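Local atomic coordinates of Rho-class glutathione S-transferase (Laternula elliptica, PDB entry 3QAV), a protein that binds glutathione and probably transfers it to electrophilic compounds, as glutathione S-transferases generally do. Residues A116-R121 against V176-F181; T130-F135 against D156-E161; H164-L169 against S205-F210; F187-V192 against K211-M216. All blocks are in the same frame, centred on the assembly; numbering follows the deposited sequence.

In the fold
From the N terminus, helix 112-124 opens contact 1, whose loop of 54 mostly helical residues is closed by 176-181, before helix 183-197. Contact 2 opens and closes within that loop, bringing the junction of helices 126-131 and 133-141 against helix 148-172. This helix opens contact 3 at 164-169, before contact 1 has closed, so contacts 1 and 3 cross. Contact 4 starts on helix 183-197 before contact 3 closes and ends after it, so these cross too, both finishing on helix 207-217. Contacts 1, 3 and 4 touch one another around W165, V176, L169 and F188. Contact 2 reaches contact 3 where H159 O meets Y206 OH; together the four tie up the helical C-terminal domain.

Contact 1: A116-R121 against V176-F181; sequences AKVYQR and VATKEF
The flat group here is the guanidinium of R121, which reaches the loop 176-181 through an ordered water: its NH2 donates to the water at 2.7 Å, and the water donates in turn to V176 O at 2.8 Å. NH1 makes a salt bridge with E124 OE1, and the ring of Y168 meets the group in a cation-pi contact, so its rotation is well fixed. The chain behind it folds over the loop. CG lies beside the backbone N (chi1 -65°) and the chain bends at chi2 and chi3, which lays R121 CG 3.5 Å from A177 CB and R121 CD 3.3 Å from V176 O. One turn back, V118 CA lies 4.0 Å from A177 CB, and V118 CG2 touches T178 CG2 at 4.2 Å. T178 OG1 accepts E180 N in an ST turn. V176 N bonds to D185, and A184, beside it on helix 183-197, packs on R121, V176 and A177. From helix 112-124, Y119 OH reaches E100 of the second subunit.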
loop_
_atom_site.group_PDB
_atom_site.type_symbol
_atom_site.label_atom_id
_atom_site.label_comp_id
_atom_site.label_asym_id
_atom_site.label_seq_id
_atom_site.Cartn_x
_atom_site.Cartn_y
_atom_site.Cartn_z
ATOM N N ALA A 116 13.378 -1.230 10.310
ATOM C CA ALA A 116 12.247 -0.321 10.420
ATOM C C ALA A 116 12.340 0.763 9.342
ATOM O O ALA A 116 11.332 1.150 8.748
ATOM C CB ALA A 116 12.212 0.309 11.809
ATOM N N LYS A 117 13.547 1.248 9.084
ATOM C CA LYS A 117 13.724 2.272 8.062
ATOM C C LYS A 117 13.506 1.696 6.658
ATOM O O LYS A 117 13.009 2.397 5.777
ATOM C CB LYS A 117 15.111 2.912 8.167
ATOM C CG LYS A 117 15.467 3.814 6.991
ATOM C CD LYS A 117 14.460 4.935 6.804
ATOM C CE LYS A 117 14.493 5.897 7.982
ATOM N NZ LYS A 117 15.866 6.442 8.174
ATOM N N VAL A 118 13.875 0.430 6.448
ATOM C CA VAL A 118 13.669 -0.209 5.146
ATOM C C VAL A 118 12.157 -0.307 4.902
ATOM O O VAL A 118 11.669 0.068 3.836
ATOM C CB VAL A 118 14.316 -1.624 5.087
ATOM C CG1 VAL A 118 13.925 -2.331 3.795
ATOM C CG2 VAL A 118 15.851 -1.502 5.162
ATOM N N TYR A 119 11.421 -0.800 5.898
ATOM C CA TYR A 119 9.962 -0.900 5.812
ATOM C C TYR A 119 9.390 0.502 5.556
ATOM O O TYR A 119 8.517 0.679 4.716
ATOM C CB TYR A 119 9.381 -1.452 7.123
ATOM C CG TYR A 119 9.510 -2.958 7.323
ATOM C CD1 TYR A 119 10.000 -3.480 8.523
ATOM C CD2 TYR A 119 9.081 -3.858 6.341
ATOM C CE1 TYR A 119 10.059 -4.861 8.746
ATOM C CE2 TYR A 119 9.128 -5.249 6.555
ATOM C CZ TYR A 119 9.617 -5.739 7.757
ATOM O OH TYR A 119 9.660 -7.099 7.975
ATOM N N GLN A 120 9.883 1.503 6.277
ATOM C CA GLN A 120 9.390 2.865 6.073
ATOM C C GLN A 120 9.505 3.278 4.601
ATOM O O GLN A 120 8.521 3.715 3.993
ATOM C CB GLN A 120 10.163 3.864 6.949
ATOM C CG GLN A 120 9.965 5.334 6.553
ATOM C CD GLN A 120 8.558 5.871 6.827
ATOM O OE1 GLN A 120 8.120 6.853 6.209
ATOM N NE2 GLN A 120 7.856 5.246 7.763
ATOM N N ARG A 121 10.696 3.139 4.029
ATOM C CA ARG A 121 10.903 3.519 2.629
ATOM C C ARG A 121 10.028 2.703 1.665
ATOM O O ARG A 121 9.425 3.261 0.758
ATOM C CB ARG A 121 12.383 3.382 2.264
ATOM C CG ARG A 121 13.302 4.351 3.024
ATOM C CD ARG A 121 13.191 5.785 2.498
ATOM N NE ARG A 121 12.202 6.604 3.192
ATOM C CZ ARG A 121 12.465 7.416 4.214
ATOM N NH1 ARG A 121 11.483 8.121 4.772
ATOM N NH2 ARG A 121 13.705 7.530 4.680
ATOM N N VAL A 176 18.150 3.764 -1.519
ATOM C CA VAL A 176 17.032 4.543 -0.987
ATOM C C VAL A 176 16.756 4.513 0.522
ATOM O O VAL A 176 16.142 5.442 1.052
ATOM C CB VAL A 176 15.729 4.198 -1.755
ATOM C CG1 VAL A 176 15.134 2.889 -1.224
ATOM C CG2 VAL A 176 14.738 5.363 -1.654
ATOM N N ALA A 177 17.211 3.477 1.219
ATOM C CA ALA A 177 16.978 3.383 2.661
ATOM C C ALA A 177 18.263 3.259 3.479
ATOM O O ALA A 177 18.336 3.735 4.614
ATOM C CB ALA A 177 16.057 2.201 2.966
ATOM N N THR A 178 19.270 2.616 2.901
ATOM C CA THR A 178 20.545 2.428 3.581
ATOM C C THR A 178 21.651 2.493 2.539
ATOM O O THR A 178 21.396 2.782 1.375
ATOM C CB THR A 178 20.619 1.051 4.256
ATOM O OG1 THR A 178 20.705 0.043 3.248
ATOM C CG2 THR A 178 19.377 0.787 5.094
ATOM N N LYS A 179 22.880 2.217 2.953
ATOM C CA LYS A 179 24.003 2.231 2.020
ATOM C C LYS A 179 24.127 0.890 1.293
ATOM O O LYS A 179 25.099 0.640 0.579
ATOM C CB LYS A 179 25.302 2.558 2.761
ATOM C CG LYS A 179 25.366 3.989 3.257
ATOM C CD LYS A 179 26.640 4.256 4.033
ATOM C CE LYS A 179 26.659 5.680 4.572
ATOM N NZ LYS A 179 26.602 6.692 3.474
ATOM N N GLU A 180 23.129 0.032 1.486
ATOM C CA GLU A 180 23.085 -1.275 0.845
ATOM C C GLU A 180 21.751 -1.458 0.118
ATOM O O GLU A 180 20.739 -0.849 0.477
ATOM C CB GLU A 180 23.227 -2.395 1.887
ATOM C CG GLU A 180 24.648 -2.728 2.299
ATOM C CD GLU A 180 24.696 -3.859 3.316
ATOM O OE1 GLU A 180 23.932 -4.834 3.164
ATOM O OE2 GLU A 180 25.505 -3.780 4.262
ATOM N N PHE A 181 21.759 -2.298 -0.906
ATOM C CA PHE A 181 20.551 -2.603 -1.662
ATOM C C PHE A 181 19.625 -3.380 -0.708
ATOM O O PHE A 181 20.079 -4.276 0.003
ATOM C CB PHE A 181 20.921 -3.471 -2.868
ATOM C CG PHE A 181 19.740 -3.981 -3.641
ATOM C CD1 PHE A 181 19.246 -3.271 -4.732
ATOM C CD2 PHE A 181 19.126 -5.183 -3.282
ATOM C CE1 PHE A 181 18.152 -3.751 -5.462
ATOM C CE2 PHE A 181 18.033 -5.670 -4.001
ATOM C CZ PHE A 181 17.544 -4.954 -5.096
HETATM O O HOH W 1 16.023 6.987 3.349
#

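Contact 2: T130-F135 against D156-E161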
loop_
_atom_site.group_PDB
_atom_site.type_symbol
_atom_site.label_atom_id
_atom_site.label_comp_id
_atom_site.label_asym_id
_atom_site.label_seq_id
_atom_site.Cartn_x
_atom_site.Cartn_y
_atom_site.Cartn_z
ATOM N N THR A 130 0.650 8.104 -6.306
ATOM C CA THR A 130 -0.372 9.119 -6.127
ATOM C C THR A 130 0.041 10.543 -6.484
ATOM O O THR A 130 -0.661 11.224 -7.229
ATOM C CB THR A 130 -0.888 9.113 -4.683
ATOM O OG1 THR A 130 0.188 9.429 -3.793
ATOM C CG2 THR A 130 -1.443 7.743 -4.329
ATOM N N ASN A 131 1.177 10.998 -5.968
ATOM C CA ASN A 131 1.610 12.365 -6.231
ATOM C C ASN A 131 2.321 12.604 -7.557
ATOM O O ASN A 131 2.259 13.704 -8.100
ATOM C CB ASN A 131 2.480 12.869 -5.078
ATOM C CG ASN A 131 1.777 12.766 -3.738
ATOM O OD1 ASN A 131 0.568 12.978 -3.646
ATOM N ND2 ASN A 131 2.533 12.448 -2.689
ATOM N N VAL A 132 2.995 11.590 -8.089
ATOM C CA VAL A 132 3.692 11.775 -9.353
ATOM C C VAL A 132 2.933 11.242 -10.562
ATOM O O VAL A 132 2.750 11.960 -11.542
ATOM C CB VAL A 132 5.085 11.124 -9.340
ATOM C CG1 VAL A 132 5.784 11.383 -10.655
ATOM C CG2 VAL A 132 5.909 11.679 -8.201
ATOM N N MET A 133 2.486 9.992 -10.503
ATOM C CA MET A 133 1.777 9.412 -11.638
ATOM C C MET A 133 0.442 10.082 -11.948
ATOM O O MET A 133 -0.102 9.907 -13.038
ATOM C CB MET A 133 1.574 7.907 -11.434
ATOM C CG MET A 133 2.873 7.127 -11.254
ATOM S SD MET A 133 4.222 7.671 -12.339
ATOM C CE MET A 133 3.694 6.990 -13.937
ATOM N N GLU A 134 -0.083 10.851 -10.999
ATOM C CA GLU A 134 -1.349 11.551 -11.205
ATOM C C GLU A 134 -1.174 12.645 -12.255
ATOM O O GLU A 134 -2.129 13.040 -12.922
ATOM C CB GLU A 134 -1.841 12.166 -9.892
ATOM C CG GLU A 134 -3.026 11.438 -9.262
ATOM C CD GLU A 134 -4.328 11.666 -10.017
ATOM O OE1 GLU A 134 -4.811 12.820 -10.039
ATOM O OE2 GLU A 134 -4.869 10.692 -10.590
ATOM N N PHE A 135 0.056 13.131 -12.392
ATOM C CA PHE A 135 0.370 14.171 -13.368
ATOM C C PHE A 135 0.298 13.534 -14.752
ATOM O O PHE A 135 -0.034 14.191 -15.739
ATOM C CB PHE A 135 1.774 14.727 -13.095
ATOM C CG PHE A 135 2.192 15.841 -14.022
ATOM C CD1 PHE A 135 3.151 15.622 -15.006
ATOM C CD2 PHE A 135 1.651 17.117 -13.889
ATOM C CE1 PHE A 135 3.572 16.654 -15.840
ATOM C CE2 PHE A 135 2.063 18.157 -14.720
ATOM C CZ PHE A 135 3.026 17.925 -15.695
ATOM N N ASP A 156 3.351 20.732 -9.410
ATOM C CA ASP A 156 4.042 21.177 -8.204
ATOM C C ASP A 156 4.088 20.094 -7.139
ATOM O O ASP A 156 5.079 19.966 -6.420
ATOM C CB ASP A 156 3.362 22.418 -7.621
ATOM C CG ASP A 156 3.810 23.701 -8.290
ATOM O OD1 ASP A 156 3.282 24.773 -7.922
ATOM O OD2 ASP A 156 4.692 23.637 -9.177
ATOM N N LYS A 157 3.007 19.328 -7.025
ATOM C CA LYS A 157 2.950 18.260 -6.039
ATOM C C LYS A 157 3.913 17.137 -6.400
ATOM O O LYS A 157 4.468 16.486 -5.520
ATOM C CB LYS A 157 1.526 17.710 -5.915
ATOM C CG LYS A 157 0.605 18.602 -5.099
ATOM C CD LYS A 157 -0.684 17.892 -4.717
ATOM C CE LYS A 157 -1.511 18.750 -3.766
ATOM N NZ LYS A 157 -2.749 18.062 -3.300
ATOM N N ALA A 158 4.112 16.925 -7.695
ATOM C CA ALA A 158 5.019 15.888 -8.169
ATOM C C ALA A 158 6.432 16.267 -7.766
ATOM O O ALA A 158 7.218 15.414 -7.353
ATOM C CB ALA A 158 4.925 15.749 -9.688
ATOM N N HIS A 159 6.745 17.556 -7.881
ATOM C CA HIS A 159 8.064 18.056 -7.523
ATOM C C HIS A 159 8.311 17.927 -6.026
ATOM O O HIS A 159 9.427 17.620 -5.601
ATOM C CB HIS A 159 8.216 19.514 -7.966
ATOM C CG HIS A 159 8.407 19.678 -9.445
ATOM N ND1 HIS A 159 8.379 20.904 -10.069
ATOM C CD2 HIS A 159 8.661 18.769 -10.416
ATOM C CE1 HIS A 159 8.607 20.747 -11.362
ATOM N NE2 HIS A 159 8.783 19.460 -11.598
ATOM N N VAL A 160 7.274 18.152 -5.225
ATOM C CA VAL A 160 7.413 18.036 -3.776
ATOM C C VAL A 160 7.722 16.591 -3.390
ATOM O O VAL A 160 8.650 16.321 -2.625
ATOM C CB VAL A 160 6.132 18.483 -3.048
ATOM C CG1 VAL A 160 6.245 18.183 -1.557
ATOM C CG2 VAL A 160 5.913 19.971 -3.268
ATOM N N GLU A 161 6.944 15.663 -3.929
ATOM C CA GLU A 161 7.149 14.248 -3.650
ATOM C C GLU A 161 8.580 13.818 -3.983
ATOM O O GLU A 161 9.266 13.212 -3.156
ATOM C CB GLU A 161 6.158 13.423 -4.457
ATOM C CG GLU A 161 6.276 11.922 -4.261
ATOM C CD GLU A 161 6.051 11.476 -2.823
ATOM O OE1 GLU A 161 5.125 11.995 -2.160
ATOM O OE2 GLU A 161 6.797 10.586 -2.364
#
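N131 and E161 make the polar bond of this contact: N131 ND2 donates to E161 OE1 at 2.7 Å with an N-H...O angle of 151°. The carboxylate oxygen lies in the amide plane, but the amide comes in on the anti side of the carboxylate, tilted out of its plane. In E161 the CG stands opposite the backbone N, and the bend at chi2 (60°) turns the carboxylate to N131. Nearer the backbone of helix 148-172, V132 CG2 lies 4.0 Å from E161 CG and 4.4 Å from A158 CB. The small A158 lets the backbones close to 4.5 Å between V132 CA and A158 CA, and A158 CA makes a CA-H...O contact with N131 O at 3.5 Å. Farther out, E161 OE2 accepts W165 NE1 and forms a salt bridge with R75 of the second subunit, so both carboxylate oxygens are occupied. The junction of helices 126-131 and 133-141 packed on the long helix 148-172 fits the all-helical C-terminal domain of the GST fold.

Contact 3: H164-L169 against S205-F210; sequences HWENYL and SYPNIF
The carboxylate of E166 is gripped by the start of helix 207-217. N208 N donates to E166 OE2 at 2.9 Å, with an angle of 159°, approaching on the syn side and tilted modestly from the carboxylate plane; I209 N adds a weak bond to E166 OE1 at 3.5 Å. E166 gets there because CG runs anti to the backbone N and the chain then bends (chi2 68°), swinging the carboxylate across to the neighbouring helix. Y206, at the N-cap position, packs close: its CB is 3.0 Å from E166 OE1, which lies at the edge of its ring, in plane. The far end of Y206 reaches back to helix 148-172, where its OH bonds to H159 O. Beside the polar patch L169 and I209 cross at about a right angle, L169 CD1 lying 3.8 Å from I209 CA. E166 is buried, yet its charge meets backbone N-H groups at the positive end of a helix dipole, which would probably offset part of the cost of burying it.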
loop_
_atom_site.group_PDB
_atom_site.type_symbol
_atom_site.label_atom_id
_atom_site.label_comp_id
_atom_site.label_asym_id
_atom_site.label_seq_id
_atom_site.Cartn_x
_atom_site.Cartn_y
_atom_site.Cartn_z
ATOM N N HIS A 164 11.457 14.618 -1.538
ATOM C CA HIS A 164 11.664 13.729 -0.402
ATOM C C HIS A 164 12.696 12.666 -0.725
ATOM O O HIS A 164 13.662 12.477 0.014
ATOM C CB HIS A 164 10.351 13.059 -0.013
ATOM C CG HIS A 164 9.349 13.996 0.585
ATOM N ND1 HIS A 164 8.047 14.077 0.137
ATOM C CD2 HIS A 164 9.445 14.862 1.620
ATOM C CE1 HIS A 164 7.384 14.952 0.871
ATOM N NE2 HIS A 164 8.210 15.443 1.779
ATOM N N TRP A 165 12.497 11.981 -1.846
ATOM C CA TRP A 165 13.405 10.923 -2.259
ATOM C C TRP A 165 14.784 11.466 -2.618
ATOM O O TRP A 165 15.800 10.813 -2.366
ATOM C CB TRP A 165 12.788 10.142 -3.426
ATOM C CG TRP A 165 11.414 9.636 -3.084
ATOM C CD1 TRP A 165 10.227 10.227 -3.390
ATOM C CD2 TRP A 165 11.096 8.496 -2.272
ATOM N NE1 TRP A 165 9.187 9.533 -2.818
ATOM C CE2 TRP A 165 9.694 8.465 -2.127
ATOM C CE3 TRP A 165 11.862 7.500 -1.652
ATOM C CZ2 TRP A 165 9.039 7.477 -1.388
ATOM C CZ3 TRP A 165 11.211 6.514 -0.917
ATOM C CH2 TRP A 165 9.812 6.511 -0.791
ATOM N N GLU A 166 14.821 12.665 -3.193
ATOM C CA GLU A 166 16.092 13.303 -3.535
ATOM C C GLU A 166 16.880 13.420 -2.228
ATOM O O GLU A 166 18.058 13.053 -2.155
ATOM C CB GLU A 166 15.839 14.698 -4.118
ATOM C CG GLU A 166 17.086 15.503 -4.492
ATOM C CD GLU A 166 17.845 14.924 -5.678
ATOM O OE1 GLU A 166 17.210 14.280 -6.537
ATOM O OE2 GLU A 166 19.074 15.133 -5.761
ATOM N N ASN A 167 16.211 13.923 -1.195
ATOM C CA ASN A 167 16.816 14.086 0.122
ATOM C C ASN A 167 17.289 12.761 0.700
ATOM O O ASN A 167 18.417 12.653 1.175
ATOM C CB ASN A 167 15.820 14.714 1.097
ATOM C CG ASN A 167 15.676 16.207 0.904
ATOM O OD1 ASN A 167 14.820 16.844 1.522
ATOM N ND2 ASN A 167 16.517 16.779 0.048
ATOM N N TYR A 168 16.413 11.761 0.671
ATOM C CA TYR A 168 16.751 10.441 1.204
ATOM C C TYR A 168 18.042 9.932 0.562
ATOM O O TYR A 168 18.982 9.538 1.256
ATOM C CB TYR A 168 15.615 9.444 0.925
ATOM C CG TYR A 168 14.271 9.807 1.525
ATOM C CD1 TYR A 168 13.088 9.383 0.925
ATOM C CD2 TYR A 168 14.179 10.556 2.702
ATOM C CE1 TYR A 168 11.851 9.693 1.473
ATOM C CE2 TYR A 168 12.942 10.871 3.261
ATOM C CZ TYR A 168 11.785 10.437 2.642
ATOM O OH TYR A 168 10.560 10.741 3.186
ATOM N N LEU A 169 18.083 9.945 -0.768
ATOM C CA LEU A 169 19.261 9.483 -1.492
ATOM C C LEU A 169 20.474 10.352 -1.167
ATOM O O LEU A 169 21.610 9.861 -1.078
ATOM C CB LEU A 169 18.979 9.465 -2.997
ATOM C CG LEU A 169 18.059 8.295 -3.380
ATOM C CD1 LEU A 169 17.474 8.499 -4.765
ATOM C CD2 LEU A 169 18.847 6.983 -3.304
ATOM N N SER A 205 17.813 18.603 -12.256
ATOM C CA SER A 205 16.820 18.953 -11.249
ATOM C C SER A 205 16.879 18.035 -10.021
ATOM O O SER A 205 16.711 18.491 -8.892
ATOM C CB SER A 205 15.417 18.927 -11.867
ATOM O OG SER A 205 15.179 17.708 -12.556
ATOM N N TYR A 206 17.129 16.747 -10.252
ATOM C CA TYR A 206 17.216 15.753 -9.178
ATOM C C TYR A 206 18.445 14.883 -9.400
ATOM O O TYR A 206 18.334 13.691 -9.703
ATOM C CB TYR A 206 15.970 14.870 -9.175
ATOM C CG TYR A 206 14.708 15.613 -8.824
ATOM C CD1 TYR A 206 14.464 16.028 -7.518
ATOM C CD2 TYR A 206 13.763 15.912 -9.801
ATOM C CE1 TYR A 206 13.307 16.724 -7.190
ATOM C CE2 TYR A 206 12.602 16.608 -9.484
ATOM C CZ TYR A 206 12.382 17.009 -8.176
ATOM O OH TYR A 206 11.237 17.697 -7.860
ATOM N N PRO A 207 19.638 15.467 -9.237
ATOM C CA PRO A 207 20.912 14.765 -9.423
ATOM C C PRO A 207 21.118 13.454 -8.662
ATOM O O PRO A 207 21.699 12.515 -9.208
ATOM C CB PRO A 207 21.950 15.832 -9.058
ATOM C CG PRO A 207 21.206 16.721 -8.095
ATOM C CD PRO A 207 19.859 16.839 -8.748
ATOM N N ASN A 208 20.650 13.372 -7.420
ATOM C CA ASN A 208 20.843 12.144 -6.645
ATOM C C ASN A 208 19.953 11.011 -7.124
ATOM O O ASN A 208 20.360 9.851 -7.119
ATOM C CB ASN A 208 20.615 12.389 -5.155
ATOM C CG ASN A 208 21.608 13.367 -4.575
ATOM O OD1 ASN A 208 21.300 14.541 -4.384
ATOM N ND2 ASN A 208 22.816 12.895 -4.309
ATOM N N ILE A 209 18.737 11.345 -7.533
ATOM C CA ILE A 209 17.830 10.325 -8.033
ATOM C C ILE A 209 18.388 9.831 -9.360
ATOM O O ILE A 209 18.402 8.631 -9.623
ATOM C CB ILE A 209 16.409 10.877 -8.239
ATOM C CG1 ILE A 209 15.802 11.251 -6.878
ATOM C CG2 ILE A 209 15.555 9.850 -8.974
ATOM C CD1 ILE A 209 14.351 11.684 -6.928
ATOM N N PHE A 210 18.862 10.765 -10.185
ATOM C CA PHE A 210 19.440 10.434 -11.484
ATOM C C PHE A 210 20.648 9.520 -11.308
ATOM O O PHE A 210 20.800 8.534 -12.025
ATOM C CB PHE A 210 19.856 11.710 -12.214
ATOM C CG PHE A 210 20.424 11.470 -13.585
ATOM C CD1 PHE A 210 21.778 11.675 -13.839
ATOM C CD2 PHE A 210 19.595 11.070 -14.635
ATOM C CE1 PHE A 210 22.301 11.490 -15.120
ATOM C CE2 PHE A 210 20.109 10.883 -15.918
ATOM C CZ PHE A 210 21.466 11.095 -16.159
#

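Contact 4: F187-V192 against K211-M216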
loop_
_atom_site.group_PDB
_atom_site.type_symbol
_atom_site.label_atom_id
_atom_site.label_comp_id
_atom_site.label_asym_id
_atom_site.label_seq_id
_atom_site.Cartn_x
_atom_site.Cartn_y
_atom_site.Cartn_z
ATOM N N PHE A 187 11.057 -1.726 -4.331
ATOM C CA PHE A 187 9.809 -0.985 -4.457
ATOM C C PHE A 187 10.023 0.357 -5.136
ATOM O O PHE A 187 9.223 0.789 -5.958
ATOM C CB PHE A 187 9.196 -0.730 -3.069
ATOM C CG PHE A 187 8.556 -1.941 -2.439
ATOM C CD1 PHE A 187 9.254 -3.134 -2.310
ATOM C CD2 PHE A 187 7.247 -1.878 -1.961
ATOM C CE1 PHE A 187 8.660 -4.250 -1.715
ATOM C CE2 PHE A 187 6.646 -2.985 -1.364
ATOM C CZ PHE A 187 7.356 -4.173 -1.242
ATOM N N PHE A 188 11.120 1.012 -4.788
ATOM C CA PHE A 188 11.407 2.346 -5.305
ATOM C C PHE A 188 11.827 2.458 -6.763
ATOM O O PHE A 188 11.196 3.157 -7.543
ATOM C CB PHE A 188 12.477 2.999 -4.425
ATOM C CG PHE A 188 12.777 4.422 -4.787
ATOM C CD1 PHE A 188 11.778 5.389 -4.744
ATOM C CD2 PHE A 188 14.062 4.802 -5.151
ATOM C CE1 PHE A 188 12.057 6.717 -5.059
ATOM C CE2 PHE A 188 14.349 6.129 -5.468
ATOM C CZ PHE A 188 13.346 7.083 -5.420
ATOM N N PHE A 189 12.901 1.767 -7.124
ATOM C CA PHE A 189 13.430 1.833 -8.477
ATOM C C PHE A 189 12.426 1.692 -9.620
ATOM O O PHE A 189 12.405 2.518 -10.531
ATOM C CB PHE A 189 14.536 0.801 -8.656
ATOM C CG PHE A 189 15.071 0.752 -10.044
ATOM C CD1 PHE A 189 15.946 1.733 -10.498
ATOM C CD2 PHE A 189 14.654 -0.245 -10.924
ATOM C CE1 PHE A 189 16.396 1.721 -11.811
ATOM C CE2 PHE A 189 15.094 -0.262 -12.226
ATOM C CZ PHE A 189 15.967 0.722 -12.675
ATOM N N PRO A 190 11.603 0.632 -9.612
ATOM C CA PRO A 190 10.638 0.500 -10.710
ATOM C C PRO A 190 9.856 1.788 -10.951
ATOM O O PRO A 190 9.554 2.153 -12.092
ATOM C CB PRO A 190 9.749 -0.643 -10.243
ATOM C CG PRO A 190 10.733 -1.533 -9.527
ATOM C CD PRO A 190 11.539 -0.532 -8.709
ATOM N N MET A 191 9.523 2.476 -9.868
ATOM C CA MET A 191 8.774 3.712 -9.982
ATOM C C MET A 191 9.625 4.795 -10.627
ATOM O O MET A 191 9.127 5.600 -11.411
ATOM C CB MET A 191 8.270 4.143 -8.606
ATOM C CG MET A 191 7.236 3.169 -8.055
ATOM S SD MET A 191 6.564 3.679 -6.480
ATOM C CE MET A 191 5.091 4.507 -7.001
ATOM N N VAL A 192 10.916 4.810 -10.304
ATOM C CA VAL A 192 11.814 5.795 -10.905
ATOM C C VAL A 192 12.044 5.464 -12.391
ATOM O O VAL A 192 12.037 6.357 -13.238
ATOM C CB VAL A 192 13.168 5.853 -10.166
ATOM C CG1 VAL A 192 14.101 6.848 -10.862
ATOM C CG2 VAL A 192 12.950 6.292 -8.717
ATOM N N LYS A 211 21.504 9.860 -10.351
ATOM C CA LYS A 211 22.694 9.073 -10.056
ATOM C C LYS A 211 22.267 7.683 -9.582
ATOM O O LYS A 211 22.879 6.669 -9.934
ATOM C CB LYS A 211 23.509 9.783 -8.971
ATOM C CG LYS A 211 24.715 9.025 -8.457
ATOM C CD LYS A 211 25.433 9.852 -7.394
ATOM C CE LYS A 211 26.645 9.125 -6.839
ATOM N NZ LYS A 211 27.383 9.950 -5.843
ATOM N N TYR A 212 21.207 7.651 -8.778
ATOM C CA TYR A 212 20.664 6.401 -8.253
ATOM C C TYR A 212 20.147 5.575 -9.425
ATOM O O TYR A 212 20.430 4.387 -9.533
ATOM C CB TYR A 212 19.515 6.691 -7.279
ATOM C CG TYR A 212 18.761 5.451 -6.817
ATOM C CD1 TYR A 212 19.306 4.583 -5.872
ATOM C CD2 TYR A 212 17.503 5.147 -7.342
ATOM C CE1 TYR A 212 18.610 3.442 -5.460
ATOM C CE2 TYR A 212 16.805 4.018 -6.944
ATOM C CZ TYR A 212 17.357 3.172 -6.005
ATOM O OH TYR A 212 16.651 2.062 -5.606
ATOM N N TYR A 213 19.399 6.223 -10.308
ATOM C CA TYR A 213 18.845 5.561 -11.479
ATOM C C TYR A 213 19.939 4.943 -12.349
ATOM O O TYR A 213 19.833 3.796 -12.778
ATOM C CB TYR A 213 18.045 6.555 -12.318
ATOM C CG TYR A 213 17.541 5.962 -13.611
ATOM C CD1 TYR A 213 16.478 5.066 -13.618
ATOM C CD2 TYR A 213 18.142 6.280 -14.828
ATOM C CE1 TYR A 213 16.024 4.499 -14.796
ATOM C CE2 TYR A 213 17.693 5.715 -16.020
ATOM C CZ TYR A 213 16.632 4.826 -15.993
ATOM O OH TYR A 213 16.181 4.253 -17.151
ATOM N N ASN A 214 20.983 5.718 -12.619
ATOM C CA ASN A 214 22.089 5.234 -13.437
ATOM C C ASN A 214 22.773 4.037 -12.800
ATOM O O ASN A 214 23.048 3.051 -13.474
ATOM C CB ASN A 214 23.108 6.354 -13.666
ATOM C CG ASN A 214 22.658 7.332 -14.726
ATOM O OD1 ASN A 214 23.060 8.492 -14.726
ATOM N ND2 ASN A 214 21.829 6.865 -15.647
ATOM N N MET A 215 23.054 4.124 -11.505
ATOM C CA MET A 215 23.705 3.014 -10.821
ATOM C C MET A 215 22.850 1.757 -10.926
ATOM O O MET A 215 23.336 0.689 -11.299
ATOM C CB MET A 215 23.930 3.326 -9.340
ATOM C CG MET A 215 24.162 2.069 -8.504
ATOM S SD MET A 215 24.327 2.358 -6.744
ATOM C CE MET A 215 22.599 2.599 -6.269
ATOM N N MET A 216 21.574 1.898 -10.584
ATOM C CA MET A 216 20.641 0.779 -10.615
ATOM C C MET A 216 20.459 0.197 -12.015
ATOM O O MET A 216 20.340 -1.018 -12.170
ATOM C CB MET A 216 19.294 1.220 -10.040
ATOM C CG MET A 216 19.328 1.490 -8.546
ATOM S SD MET A 216 19.486 -0.023 -7.542
ATOM C CE MET A 216 17.743 -0.423 -7.272
#
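Helices 187-192 and 211-216 cross at -103°, their axes 10.5 Å apart at the closest, and the first is kinked where P190 has no N-H to give to the preceding turn. This is aromatic packing inside the helical C-terminal domain of the GST fold. F188 and Y212 meet obliquely, planes at 45°, with F188 CD2 only 3.4 Å from Y212 CE2; the stacked ring of W165 and the side chain of L169, both on helix 148-172, close in around F188. F189 leaves its backbone with CG anti to N (chi1 176°) and runs past M216 in the opposite direction, its CD1 3.4 Å from M216 CB. The same ring also meets Y213 obliquely, F189 CE1 lying 3.8 Å from Y213 CD1, and V192 CG1 touches the same Y213 CD1 at 4.1 Å. W39 of helix 36-47 meets F189 edge-to-face, which carries the packing into the N-terminal domain. Y212 OH bonds to D185 OD2, and this hydroxyl also sits 3.9 Å from F189 CB.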